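Local coordinates for protein phosphoribosylaminoimidazole-succinocarboxamide synthase (Ehrlichia chaffeensis str. Arkansas, PDB 3KRE) that catalyses the ATP-dependent joining of L-aspartate to 5-amino-1-(5-phosphoribosyl)imidazole-4-carboxylate, giving SAICAR in de novo purine biosynthesis, at residues Gln47-Glu52 / Ala215-Pro220; Gly120-Arg125 / Thr132-Pro137; Val153-Ile158 / Gln167-Ile172; Glu185-Val190 / Cys223-Ile228. All coordinates share one frame; numbering follows the deposited sequence. Where two conformers were deposited one is given.

Contact 1: Gln47-Glu52 / Ala215-Pro220; sequences QHFKDE and ADEISP. With EDO (1,2-ethanediol), chain K.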
loop_
_atom_site.group_PDB
_atom_site.type_symbol
_atom_site.label_atom_id
_atom_site.label_comp_id
_atom_site.label_asym_id
_atom_site.label_seq_id
_atom_site.Cartn_x
_atom_site.Cartn_y
_atom_site.Cartn_z
ATOM N N GLN A 47 3.348 -12.460 -7.079
ATOM C CA GLN A 47 3.764 -11.093 -6.863
ATOM C C GLN A 47 5.194 -11.146 -6.352
ATOM O O GLN A 47 5.444 -11.715 -5.291
ATOM C CB GLN A 47 2.823 -10.418 -5.859
ATOM C CG GLN A 47 3.056 -8.947 -5.630
ATOM C CD GLN A 47 2.148 -8.370 -4.547
ATOM O OE1 GLN A 47 2.164 -8.802 -3.401
ATOM N NE2 GLN A 47 1.361 -7.402 -4.913
ATOM N N HIS A 48 6.116 -10.591 -7.153
ATOM C CA HIS A 48 7.548 -10.668 -6.907
ATOM C C HIS A 48 8.036 -9.257 -6.580
ATOM O O HIS A 48 7.836 -8.301 -7.370
ATOM C CB HIS A 48 8.276 -11.254 -8.117
ATOM C CG HIS A 48 9.771 -11.213 -8.009
ATOM N ND1 HIS A 48 10.530 -12.349 -7.804
ATOM C CD2 HIS A 48 10.648 -10.183 -8.099
ATOM C CE1 HIS A 48 11.810 -12.017 -7.753
ATOM N NE2 HIS A 48 11.912 -10.708 -7.920
ATOM N N PHE A 49 8.630 -9.121 -5.390
ATOM C CA PHE A 49 9.127 -7.823 -4.910
ATOM C C PHE A 49 10.561 -7.583 -5.346
ATOM O O PHE A 49 11.442 -8.359 -4.981
ATOM C CB PHE A 49 8.988 -7.738 -3.380
ATOM C CG PHE A 49 7.555 -7.656 -2.913
ATOM C CD1 PHE A 49 7.014 -6.439 -2.436
ATOM C CD2 PHE A 49 6.736 -8.759 -2.976
ATOM C CE1 PHE A 49 5.673 -6.400 -2.002
ATOM C CE2 PHE A 49 5.406 -8.693 -2.557
ATOM C CZ PHE A 49 4.903 -7.521 -2.079
ATOM N N LYS A 50 10.774 -6.522 -6.135
ATOM C CA LYS A 50 12.099 -6.082 -6.510
ATOM C C LYS A 50 12.763 -5.196 -5.454
ATOM O O LYS A 50 12.149 -4.767 -4.472
ATOM C CB LYS A 50 12.053 -5.302 -7.829
ATOM C CG LYS A 50 11.479 -6.077 -8.990
ATOM C CD LYS A 50 11.566 -5.273 -10.282
ATOM C CE LYS A 50 10.521 -4.196 -10.396
ATOM N NZ LYS A 50 10.818 -3.268 -11.564
ATOM N N ASP A 51 14.046 -4.885 -5.662
ATOM C CA ASP A 51 14.750 -3.995 -4.724
ATOM C C ASP A 51 14.832 -2.566 -5.255
ATOM O O ASP A 51 15.454 -1.706 -4.643
ATOM C CB ASP A 51 16.144 -4.511 -4.401
ATOM C CG ASP A 51 16.146 -5.754 -3.511
ATOM O OD1 ASP A 51 15.126 -6.108 -2.869
ATOM O OD2 ASP A 51 17.205 -6.416 -3.444
ATOM N N GLU A 52 14.171 -2.324 -6.372
ATOM C CA GLU A 52 14.073 -1.017 -6.961
ATOM C C GLU A 52 13.209 -0.121 -6.069
ATOM O O GLU A 52 12.209 -0.578 -5.487
ATOM C CB GLU A 52 13.494 -1.144 -8.396
ATOM C CG GLU A 52 14.393 -1.958 -9.337
ATOM C CD GLU A 52 13.779 -2.225 -10.726
ATOM O OE1 GLU A 52 12.801 -1.554 -11.082
ATOM O OE2 GLU A 52 14.292 -3.087 -11.470
ATOM N N ALA A 215 -5.511 -5.352 -2.885
ATOM C CA ALA A 215 -4.440 -5.842 -3.772
ATOM C C ALA A 215 -3.138 -5.072 -3.515
ATOM O O ALA A 215 -2.948 -4.530 -2.432
ATOM C CB ALA A 215 -4.905 -5.711 -5.186
ATOM N N ASP A 216 -2.242 -5.028 -4.511
ATOM C CA ASP A 216 -0.939 -4.363 -4.379
ATOM C C ASP A 216 -0.222 -4.799 -3.099
ATOM O O ASP A 216 -0.155 -5.998 -2.854
ATOM C CB ASP A 216 -1.061 -2.850 -4.488
ATOM C CG ASP A 216 0.278 -2.192 -4.799
ATOM O OD1 ASP A 216 0.870 -2.567 -5.807
ATOM O OD2 ASP A 216 0.788 -1.395 -3.991
ATOM N N GLU A 217 0.322 -3.875 -2.304
ATOM C CA GLU A 217 1.062 -4.257 -1.117
ATOM C C GLU A 217 0.752 -3.316 0.014
ATOM O O GLU A 217 0.292 -2.175 -0.201
ATOM C CB GLU A 217 2.561 -4.231 -1.394
ATOM C CG GLU A 217 3.082 -2.841 -1.724
ATOM C CD GLU A 217 4.555 -2.852 -2.089
ATOM O OE1 GLU A 217 5.419 -2.897 -1.184
ATOM O OE2 GLU A 217 4.843 -2.846 -3.289
ATOM N N ILE A 218 1.031 -3.783 1.220
ATOM C CA ILE A 218 0.973 -2.943 2.396
ATOM C C ILE A 218 2.343 -3.038 3.017
ATOM O O ILE A 218 2.691 -4.030 3.637
ATOM C CB ILE A 218 -0.085 -3.413 3.396
ATOM C CG1 ILE A 218 -1.456 -3.542 2.698
ATOM C CG2 ILE A 218 -0.131 -2.445 4.611
ATOM C CD1 ILE A 218 -2.366 -4.465 3.491
ATOM N N SER A 219 3.129 -1.983 2.847
ATOM C CA SER A 219 4.516 -2.039 3.269
ATOM C C SER A 219 5.034 -0.628 3.535
ATOM O O SER A 219 4.303 0.345 3.318
ATOM C CB SER A 219 5.346 -2.689 2.155
ATOM O OG SER A 219 5.523 -1.778 1.074
ATOM N N PRO A 220 6.317 -0.511 3.930
ATOM C CA PRO A 220 6.904 0.825 4.046
ATOM C C PRO A 220 7.035 1.574 2.708
ATOM O O PRO A 220 7.300 2.755 2.710
ATOM C CB PRO A 220 8.238 0.564 4.748
ATOM C CG PRO A 220 8.081 -0.774 5.397
ATOM C CD PRO A 220 7.195 -1.544 4.520
HETATM C C1 EDO K . 15.120 -8.656 -7.316
HETATM O O1 EDO K . 14.056 -8.805 -8.258
HETATM C C2 EDO K . 16.089 -7.528 -7.711
HETATM O O2 EDO K . 15.556 -6.174 -7.614
#

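Contact 2: Gly120-Arg125 / Thr132-Pro137; sequences GNFSKR and TPFKSP. With EDO (1,2-ethanediol), chain L.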
loop_
_atom_site.group_PDB
_atom_site.type_symbol
_atom_site.label_atom_id
_atom_site.label_comp_id
_atom_site.label_asym_id
_atom_site.label_seq_id
_atom_site.Cartn_x
_atom_site.Cartn_y
_atom_site.Cartn_z
ATOM N N GLY A 120 3.763 14.645 3.353
ATOM C CA GLY A 120 3.936 14.598 1.906
ATOM C C GLY A 120 3.373 15.806 1.173
ATOM O O GLY A 120 3.536 16.940 1.604
ATOM N N ASN A 121 2.690 15.538 0.068
ATOM C CA ASN A 121 2.146 16.579 -0.791
ATOM C C ASN A 121 0.907 17.245 -0.171
ATOM O O ASN A 121 0.563 18.366 -0.532
ATOM C CB ASN A 121 1.789 15.973 -2.143
ATOM C CG ASN A 121 3.036 15.675 -3.009
ATOM O OD1 ASN A 121 4.096 16.238 -2.797
ATOM N ND2 ASN A 121 2.881 14.792 -3.983
ATOM N N PHE A 122 0.247 16.556 0.760
ATOM C CA PHE A 122 -0.865 17.144 1.502
ATOM C C PHE A 122 -0.338 18.334 2.292
ATOM O O PHE A 122 -0.866 19.440 2.194
ATOM C CB PHE A 122 -1.528 16.112 2.438
ATOM C CG PHE A 122 -2.716 16.645 3.168
ATOM C CD1 PHE A 122 -4.015 16.386 2.716
ATOM C CD2 PHE A 122 -2.555 17.433 4.291
ATOM C CE1 PHE A 122 -5.105 16.903 3.376
ATOM C CE2 PHE A 122 -3.634 17.977 4.937
ATOM C CZ PHE A 122 -4.925 17.689 4.487
ATOM N N SER A 123 0.704 18.100 3.090
ATOM C CA SER A 123 1.321 19.184 3.870
ATOM C C SER A 123 1.714 20.325 2.992
ATOM O O SER A 123 1.473 21.480 3.349
ATOM C CB SER A 123 2.588 18.710 4.545
ATOM O OG SER A 123 2.284 17.703 5.444
ATOM N N LYS A 124 2.322 19.997 1.849
ATOM C CA LYS A 124 2.854 21.035 0.967
ATOM C C LYS A 124 1.718 21.874 0.377
ATOM O O LYS A 124 1.782 23.091 0.410
ATOM C CB LYS A 124 3.727 20.472 -0.161
ATOM C CG LYS A 124 5.082 19.855 0.278
ATOM C CD LYS A 124 5.807 19.203 -0.944
ATOM C CE LYS A 124 6.681 17.980 -0.586
ATOM N NZ LYS A 124 6.050 16.601 -0.843
ATOM N N ARG A 125 0.679 21.231 -0.147
ATOM C CA ARG A 125 -0.362 21.990 -0.872
ATOM C C ARG A 125 -1.348 22.767 0.009
ATOM O O ARG A 125 -1.962 23.743 -0.472
ATOM C CB ARG A 125 -1.067 21.095 -1.910
ATOM C CG ARG A 125 -2.047 20.102 -1.372
ATOM C CD ARG A 125 -2.317 19.011 -2.378
ATOM N NE ARG A 125 -3.485 18.200 -2.020
ATOM C CZ ARG A 125 -4.750 18.519 -2.290
ATOM N NH1 ARG A 125 -5.043 19.668 -2.911
ATOM N NH2 ARG A 125 -5.727 17.705 -1.895
ATOM N N THR A 132 0.843 17.241 11.661
ATOM C CA THR A 132 -0.382 17.794 12.183
ATOM C C THR A 132 -1.446 16.698 12.166
ATOM O O THR A 132 -1.739 16.157 11.102
ATOM C CB THR A 132 -0.868 18.980 11.349
ATOM O OG1 THR A 132 0.173 19.972 11.280
ATOM C CG2 THR A 132 -2.131 19.582 11.973
ATOM N N PRO A 133 -2.021 16.386 13.340
ATOM C CA PRO A 133 -3.066 15.373 13.421
ATOM C C PRO A 133 -4.422 15.892 12.960
ATOM O O PRO A 133 -4.764 17.067 13.156
ATOM C CB PRO A 133 -3.100 15.038 14.921
ATOM C CG PRO A 133 -2.754 16.337 15.575
ATOM C CD PRO A 133 -1.754 17.006 14.666
ATOM N N PHE A 134 -5.186 15.009 12.335
ATOM C CA PHE A 134 -6.525 15.341 11.923
ATOM C C PHE A 134 -7.500 14.840 12.973
ATOM O O PHE A 134 -7.227 13.855 13.688
ATOM C CB PHE A 134 -6.842 14.701 10.580
ATOM C CG PHE A 134 -5.868 15.062 9.491
ATOM C CD1 PHE A 134 -5.530 16.390 9.257
ATOM C CD2 PHE A 134 -5.333 14.083 8.665
ATOM C CE1 PHE A 134 -4.659 16.734 8.246
ATOM C CE2 PHE A 134 -4.482 14.426 7.661
ATOM C CZ PHE A 134 -4.128 15.750 7.455
ATOM N N LYS A 135 -8.653 15.503 13.041
ATOM C CA LYS A 135 -9.686 15.101 13.962
ATOM C C LYS A 135 -10.282 13.764 13.553
ATOM O O LYS A 135 -10.669 12.957 14.410
ATOM C CB LYS A 135 -10.796 16.142 14.015
ATOM C CG LYS A 135 -11.753 15.913 15.164
ATOM C CD LYS A 135 -12.317 17.232 15.690
ATOM C CE LYS A 135 -13.023 17.066 17.025
ATOM N NZ LYS A 135 -14.444 16.623 16.866
ATOM N N SER A 136 -10.369 13.547 12.244
ATOM C CA SER A 136 -10.794 12.255 11.719
ATOM C C SER A 136 -9.996 11.958 10.449
ATOM O O SER A 136 -9.540 12.867 9.780
ATOM C CB SER A 136 -12.290 12.239 11.449
ATOM O OG SER A 136 -12.699 13.225 10.515
ATOM N N PRO A 137 -9.803 10.673 10.124
ATOM C CA PRO A 137 -8.959 10.396 8.928
ATOM C C PRO A 137 -9.512 10.990 7.636
ATOM O O PRO A 137 -10.743 11.049 7.430
ATOM C CB PRO A 137 -8.957 8.864 8.814
ATOM C CG PRO A 137 -9.441 8.353 10.122
ATOM C CD PRO A 137 -10.238 9.449 10.805
HETATM C C1 EDO L . -14.309 10.714 8.199
HETATM O O1 EDO L . -13.132 10.333 8.943
HETATM C C2 EDO L . -14.319 12.234 8.005
HETATM O O2 EDO L . -12.998 12.732 7.654
#

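Contact 3: Val153-Ile158 / Gln167-Ile172; sequences VSEGHI and QELEKI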
loop_
_atom_site.group_PDB
_atom_site.type_symbol
_atom_site.label_atom_id
_atom_site.label_comp_id
_atom_site.label_asym_id
_atom_site.label_seq_id
_atom_site.Cartn_x
_atom_site.Cartn_y
_atom_site.Cartn_z
ATOM N N VAL A 153 -8.890 12.666 -8.094
ATOM C CA VAL A 153 -10.231 12.594 -8.639
ATOM C C VAL A 153 -11.234 12.676 -7.507
ATOM O O VAL A 153 -11.009 12.160 -6.415
ATOM C CB VAL A 153 -10.478 11.288 -9.442
ATOM C CG1 VAL A 153 -9.662 11.318 -10.768
ATOM C CG2 VAL A 153 -10.168 10.017 -8.611
ATOM N N SER A 154 -12.357 13.312 -7.802
ATOM C CA SER A 154 -13.517 13.307 -6.907
ATOM C C SER A 154 -14.316 12.025 -7.006
ATOM O O SER A 154 -14.186 11.237 -7.948
ATOM C CB SER A 154 -14.433 14.461 -7.272
ATOM O OG SER A 154 -15.029 14.235 -8.532
ATOM N N GLU A 155 -15.206 11.840 -6.045
ATOM C CA GLU A 155 -16.167 10.744 -6.123
ATOM C C GLU A 155 -17.025 10.759 -7.370
ATOM O O GLU A 155 -17.251 9.711 -7.986
ATOM C CB GLU A 155 -17.052 10.743 -4.868
ATOM C CG GLU A 155 -16.235 10.495 -3.616
ATOM C CD GLU A 155 -17.089 10.144 -2.375
ATOM O OE1 GLU A 155 -18.258 9.686 -2.542
ATOM O OE2 GLU A 155 -16.570 10.353 -1.254
ATOM N N GLY A 156 -17.508 11.941 -7.755
ATOM C CA GLY A 156 -18.350 12.081 -8.906
ATOM C C GLY A 156 -17.633 11.700 -10.179
ATOM O O GLY A 156 -18.244 11.167 -11.085
ATOM N N HIS A 157 -16.330 11.934 -10.208
ATOM C CA HIS A 157 -15.488 11.530 -11.333
ATOM C C HIS A 157 -15.448 10.013 -11.409
ATOM O O HIS A 157 -15.732 9.419 -12.466
ATOM C CB HIS A 157 -14.089 12.075 -11.136
ATOM C CG HIS A 157 -13.177 11.901 -12.311
ATOM N ND1 HIS A 157 -12.424 12.939 -12.825
ATOM C CD2 HIS A 157 -12.870 10.809 -13.052
ATOM C CE1 HIS A 157 -11.696 12.490 -13.830
ATOM N NE2 HIS A 157 -11.945 11.200 -13.987
ATOM N N ILE A 158 -15.136 9.396 -10.281
ATOM C CA ILE A 158 -15.099 7.927 -10.189
ATOM C C ILE A 158 -16.418 7.343 -10.676
ATOM O O ILE A 158 -16.426 6.419 -11.463
ATOM C CB ILE A 158 -14.763 7.475 -8.750
ATOM C CG1 ILE A 158 -13.322 7.847 -8.389
ATOM C CG2 ILE A 158 -15.044 5.953 -8.561
ATOM C CD1 ILE A 158 -13.032 7.843 -6.854
ATOM N N GLN A 167 -22.597 2.011 -4.726
ATOM C CA GLN A 167 -22.467 1.051 -3.603
ATOM C C GLN A 167 -20.984 0.690 -3.331
ATOM O O GLN A 167 -20.551 0.655 -2.176
ATOM C CB GLN A 167 -23.287 -0.238 -3.841
ATOM N N GLU A 168 -20.224 0.437 -4.389
ATOM C CA GLU A 168 -18.780 0.146 -4.277
ATOM C C GLU A 168 -17.983 1.296 -3.692
ATOM O O GLU A 168 -17.051 1.077 -2.922
ATOM C CB GLU A 168 -18.182 -0.231 -5.636
ATOM C CG GLU A 168 -18.719 -1.555 -6.149
ATOM C CD GLU A 168 -18.279 -1.873 -7.556
ATOM O OE1 GLU A 168 -18.096 -0.929 -8.375
ATOM O OE2 GLU A 168 -18.108 -3.080 -7.827
ATOM N N LEU A 169 -18.352 2.531 -4.042
ATOM C CA LEU A 169 -17.613 3.663 -3.553
ATOM C C LEU A 169 -17.873 3.826 -2.051
ATOM O O LEU A 169 -16.949 4.087 -1.261
ATOM C CB LEU A 169 -17.944 4.918 -4.379
ATOM C CG LEU A 169 -17.237 6.236 -4.086
ATOM C CD1 LEU A 169 -15.758 6.037 -4.000
ATOM C CD2 LEU A 169 -17.598 7.234 -5.166
ATOM N N GLU A 170 -19.123 3.660 -1.622
ATOM C CA GLU A 170 -19.366 3.724 -0.182
ATOM C C GLU A 170 -18.600 2.573 0.501
ATOM O O GLU A 170 -18.013 2.759 1.568
ATOM C CB GLU A 170 -20.866 3.678 0.119
ATOM C CG GLU A 170 -21.258 3.396 1.605
ATOM C CD GLU A 170 -20.741 4.369 2.692
ATOM O OE1 GLU A 170 -19.571 4.890 2.660
ATOM O OE2 GLU A 170 -21.522 4.543 3.680
ATOM N N LYS A 171 -18.615 1.389 -0.107
ATOM C CA LYS A 171 -17.920 0.226 0.484
ATOM C C LYS A 171 -16.404 0.473 0.584
ATOM O O LYS A 171 -15.786 0.184 1.599
ATOM C CB LYS A 171 -18.195 -1.029 -0.325
ATOM C CG LYS A 171 -17.543 -2.295 0.182
ATOM C CD LYS A 171 -18.184 -2.859 1.435
ATOM C CE LYS A 171 -17.757 -4.333 1.668
ATOM N NZ LYS A 171 -18.511 -5.367 0.852
ATOM N N ILE A 172 -15.818 1.029 -0.463
ATOM C CA ILE A 172 -14.373 1.226 -0.471
ATOM C C ILE A 172 -13.950 2.175 0.647
ATOM O O ILE A 172 -12.887 2.011 1.262
ATOM C CB ILE A 172 -13.870 1.656 -1.876
ATOM C CG1 ILE A 172 -12.407 1.264 -2.070
ATOM C CG2 ILE A 172 -14.018 3.128 -2.147
ATOM C CD1 ILE A 172 -12.006 1.321 -3.539
#

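Contact 4: Glu185-Val190 / Cys223-Ile228; sequences ELFFNV and CRLWDI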
loop_
_atom_site.group_PDB
_atom_site.type_symbol
_atom_site.label_atom_id
_atom_site.label_comp_id
_atom_site.label_asym_id
_atom_site.label_seq_id
_atom_site.Cartn_x
_atom_site.Cartn_y
_atom_site.Cartn_z
ATOM N N GLU A 185 -3.913 0.260 14.919
ATOM C CA GLU A 185 -3.835 -0.380 16.220
ATOM C C GLU A 185 -2.638 -1.333 16.285
ATOM O O GLU A 185 -1.858 -1.342 17.249
ATOM C CB GLU A 185 -5.144 -1.111 16.537
ATOM C CG GLU A 185 -5.079 -1.897 17.840
ATOM C CD GLU A 185 -6.436 -2.364 18.356
ATOM O OE1 GLU A 185 -7.419 -1.581 18.314
ATOM O OE2 GLU A 185 -6.496 -3.511 18.852
ATOM N N LEU A 186 -2.447 -2.093 15.234
ATOM C CA LEU A 186 -1.390 -3.086 15.300
ATOM C C LEU A 186 -0.016 -2.397 15.283
ATOM O O LEU A 186 0.873 -2.802 16.034
ATOM C CB LEU A 186 -1.603 -4.162 14.244
ATOM C CG LEU A 186 -1.217 -4.007 12.836
ATOM C CD1 LEU A 186 0.284 -4.260 12.758
ATOM C CD2 LEU A 186 -2.069 -5.023 11.990
ATOM N N PHE A 187 0.114 -1.300 14.541
ATOM C CA PHE A 187 1.350 -0.531 14.555
ATOM C C PHE A 187 1.556 0.181 15.887
ATOM O O PHE A 187 2.648 0.173 16.438
ATOM C CB PHE A 187 1.402 0.464 13.391
ATOM C CG PHE A 187 1.829 -0.145 12.084
ATOM C CD1 PHE A 187 3.064 -0.759 11.956
ATOM C CD2 PHE A 187 1.016 -0.079 10.972
ATOM C CE1 PHE A 187 3.479 -1.297 10.729
ATOM C CE2 PHE A 187 1.443 -0.599 9.763
ATOM C CZ PHE A 187 2.650 -1.219 9.657
ATOM N N PHE A 188 0.494 0.746 16.445
ATOM C CA PHE A 188 0.601 1.435 17.727
ATOM C C PHE A 188 1.136 0.495 18.810
ATOM O O PHE A 188 1.949 0.885 19.637
ATOM C CB PHE A 188 -0.755 1.975 18.150
ATOM C CG PHE A 188 -0.734 2.640 19.495
ATOM C CD1 PHE A 188 -0.398 3.973 19.606
ATOM C CD2 PHE A 188 -1.004 1.919 20.646
ATOM C CE1 PHE A 188 -0.356 4.597 20.856
ATOM C CE2 PHE A 188 -0.949 2.520 21.892
ATOM C CZ PHE A 188 -0.645 3.857 21.989
ATOM N N ASN A 189 0.662 -0.743 18.780
ATOM C CA ASN A 189 1.022 -1.750 19.763
ATOM C C ASN A 189 2.483 -2.192 19.669
ATOM O O ASN A 189 3.006 -2.735 20.615
ATOM C CB ASN A 189 0.023 -2.930 19.716
ATOM C CG ASN A 189 -1.354 -2.524 20.268
ATOM O OD1 ASN A 189 -1.443 -1.606 21.065
ATOM N ND2 ASN A 189 -2.413 -3.204 19.837
ATOM N N VAL A 190 3.148 -1.883 18.564
ATOM C CA VAL A 190 4.593 -2.106 18.462
ATOM C C VAL A 190 5.330 -0.782 18.339
ATOM O O VAL A 190 6.482 -0.737 17.928
ATOM C CB VAL A 190 4.930 -3.107 17.340
ATOM C CG1 VAL A 190 4.269 -4.429 17.636
ATOM C CG2 VAL A 190 4.529 -2.521 15.957
ATOM N N CYS A 223 3.037 2.959 3.113
ATOM C CA CYS A 223 2.569 3.504 4.395
ATOM C C CYS A 223 3.643 4.424 4.944
ATOM O O CYS A 223 4.827 4.055 4.960
ATOM C CB CYS A 223 2.343 2.410 5.451
ATOM S SG CYS A 223 1.291 1.064 4.961
ATOM N N ARG A 224 3.251 5.604 5.409
ATOM C CA ARG A 224 4.181 6.420 6.198
ATOM C C ARG A 224 4.076 5.931 7.630
ATOM O O ARG A 224 2.955 5.780 8.176
ATOM C CB ARG A 224 3.869 7.902 6.144
ATOM C CG ARG A 224 4.293 8.548 4.856
ATOM C CD ARG A 224 4.203 10.065 4.919
ATOM N NE ARG A 224 4.799 10.601 3.730
ATOM C CZ ARG A 224 4.190 10.870 2.583
ATOM N NH1 ARG A 224 2.879 10.729 2.434
ATOM N NH2 ARG A 224 4.926 11.268 1.543
ATOM N N LEU A 225 5.245 5.666 8.216
ATOM C CA LEU A 225 5.351 4.937 9.505
ATOM C C LEU A 225 6.378 5.651 10.334
ATOM O O LEU A 225 7.534 5.703 9.951
ATOM C CB LEU A 225 5.814 3.497 9.264
ATOM C CG LEU A 225 4.866 2.618 8.468
ATOM C CD1 LEU A 225 5.518 1.238 8.062
ATOM C CD2 LEU A 225 3.477 2.396 9.140
ATOM N N TRP A 226 5.968 6.225 11.459
ATOM C CA TRP A 226 6.915 6.956 12.302
ATOM C C TRP A 226 7.020 6.284 13.659
ATOM O O TRP A 226 6.026 5.916 14.241
ATOM C CB TRP A 226 6.473 8.401 12.552
ATOM C CG TRP A 226 6.379 9.274 11.333
ATOM C CD1 TRP A 226 6.706 8.944 10.054
ATOM C CD2 TRP A 226 5.929 10.624 11.294
ATOM N NE1 TRP A 226 6.484 9.994 9.214
ATOM C CE2 TRP A 226 5.994 11.045 9.948
ATOM C CE3 TRP A 226 5.449 11.520 12.263
ATOM C CZ2 TRP A 226 5.601 12.318 9.540
ATOM C CZ3 TRP A 226 5.075 12.803 11.855
ATOM C CH2 TRP A 226 5.143 13.182 10.501
ATOM N N ASP A 227 8.232 6.157 14.170
ATOM C CA ASP A 227 8.446 5.701 15.510
ATOM C C ASP A 227 7.770 6.696 16.466
ATOM O O ASP A 227 7.926 7.922 16.351
ATOM C CB ASP A 227 9.948 5.600 15.790
ATOM C CG ASP A 227 10.221 5.144 17.204
ATOM O OD1 ASP A 227 9.922 3.980 17.457
ATOM O OD2 ASP A 227 10.641 5.973 18.036
ATOM N N ILE A 228 6.976 6.188 17.400
ATOM C CA ILE A 228 6.152 7.084 18.241
ATOM C C ILE A 228 6.996 7.978 19.182
ATOM O O ILE A 228 6.738 9.189 19.329
ATOM C CB ILE A 228 5.090 6.267 19.031
ATOM C CG1 ILE A 228 3.926 5.943 18.090
ATOM C CG2 ILE A 228 4.590 7.030 20.268
ATOM C CD1 ILE A 228 2.915 4.925 18.635
#

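Contact 1: Gln47-Glu52 / Ala215-Pro220
Gln47 reaches across to the backbone of Asp216, and its amide makes the one hydrogen bond between the two segments. CG stands anti to the backbone N (chi1 -175°) and the chain runs on extended, which carries NE2 to 2.9 Å from Asp216 O. The N-H...O angle is 169°, and the acceptor lies close to the plane of the glutamine amide; seen from the other partner, NE2 sits well above the carbonyl plane of Asp216. His48 NE2 hydrogen-bonds one hydroxyl of an ethanediol, probably left from crystallisation. Phe49 turns a ring edge to Glu217: CE1 is 3.6 Å from Glu217 OE1, which lies near the ring plane, where the C-H rim is slightly positive; the two planes are 77° apart. OE1 also takes the Ser219 hydroxyl in a short bond. Lys50 NZ bridges to Glu52 OE1 and to Glu30, and Asp51 N meets the diol's other hydroxyl. The contact joins the end of strand 44-49 to the irregular loop between strands 213-214 and 223-227, whose acidic groups pair with lysines: Glu217 OE2 with Lys34, Asp216 with Lys34 and Lys198. Strand 44-49 runs between strands 34-38 and 99-107 here, while helix 67-84 packs against Phe49 through Asn72 and against Glu217 through Ser75.

Contact 2: Gly120-Arg125 / Thr132-Pro137
Phe122 takes the edge of the Phe134 ring against its face, in an offset edge-to-face pair with centroids 5.1 Å apart and planes at 65°. The closest atoms are Phe122 CE2 and Phe134 CZ, 3.4 Å apart; Phe134 CE1 follows at 3.7 Å from the same Phe122 CE2. The two side chains arrive from opposite directions, Phe122 with CG anti to its own N (chi1 -177°), which throws the ring off the helix toward the strand. This is a short helix-to-strand connection: helix 120-126 leads through a brief loop into strand 133-143, which pairs antiparallel with strand 110-115 in the large sheet of the SAICAR synthetase fold. Arg115 of that neighbouring strand touches both phenylalanines, and Phe126, one helical turn on, meets the Phe122 ring as well. Within the helix, Lys124 NZ donates to Asn121 OD1 at 2.8 Å. Past the corner at Lys135 and Ser136, both hydroxyls of an ethanediol, probably from the crystallisation liquor, donate to Pro137 O.

Contact 3: Val153-Ile158 / Gln167-Ile172
Glu155 lays its side chain over one methyl of Leu169, and CD2 is the leucine atom nearest to every part of the glutamate chain. Starting at CB, Glu155 touches Leu169 CD2 at 3.6 Å; CG lies 3.9 Å from the same Leu169 CD2, and CD is a little farther still. At the tip, Glu155 OE1 stands 3.7 Å from Leu169 CD2 and also borders Leu169 CG. The chain is extended beyond CG, which keeps its whole length beside the methyl, and the two side chains cross obliquely. The charge itself is dealt with elsewhere: Glu155 OE2 forms a salt bridge with Lys173, one turn beyond Leu169, so the aliphatic part packs while the carboxylate ties the same two helices together. The other leucine methyl, CD1, faces the buried Ile158, whose CD1 is 4.3 Å from Leu169 CD1, a looser touch. Ser154 is the N-cap of the short helix, its OG accepting from His157 N at 3.1 Å. Glu155 and Ile158 pack helix 155-160 against the start of helix 166-189, and Phe141 of strand 133-143 touches both Ile158 and Leu169, with Ile110 of strand 110-115 also meeting Ile158.

Contact 4: Glu185-Val190 / Cys223-Ile228
The Phe187 ring carries a Leu225 methyl squarely on one face: CD2 of Leu225 stands 3.7 Å from the centroid of the Phe187 ring and only 14° off its normal, a CH-pi contact. Leu225 CD2 is also 3.7 Å from Phe187 CE2, while the second methyl, CD1, comes closest to the ring's CZ, at 4.1 Å. The two side chains cross at about a right angle. The Phe188 ring is met by Ile228, whose CD1 approaches obliquely to 3.6 Å from Phe188 CD1; in the plane of that ring, at its edge, lies Asn189 OD1. Although the CB of Phe188 points away from the strand, CG is anti to the backbone N (chi1 177°) and the ring comes back to the isoleucine methyl. These two pairs seat the last turn of helix 166-189 on strand 223-227 and the residue that follows it, the inner pair buried and the outer one exposed. Val253 of helix 246-257 touches both Phe187 and Leu225, and Leu78 of helix 67-84 also reaches Phe187; Leu194 of the adjoining strand 192-204 borders Leu225. No hydrogen bond or salt bridge joins the two segments, so what holds helix to strand directly is dispersion and close fit, to which the single methyl Leu225 CD2 over the Phe187 face probably adds a weak electrostatic component.

All four contacts belong to one SAICAR synthetase chain, a monomer in this assembly. Contacts 1, 2 and 4 reach the same large antiparallel sheet, and contacts 3 and 4 use opposite ends of helix 166-189, their centres about 28 Å apart. Along the chain, contacts 2 and 3 follow one another inside the long loop closed by contact 1, whereas contact 4 alternates with contact 1. Those two touch directly, Pro220 CG meeting Leu225 CD1 at 4.2 Å. Contact 2 meets contact 4 where Gly120 packs on Arg224, their centres about 17 Å apart. Local helix-to-helix (contact 3) and helix-to-strand (contact 2) packing is thus combined with contact 1, which brings the early strand 44-49 to the 215-220 loop.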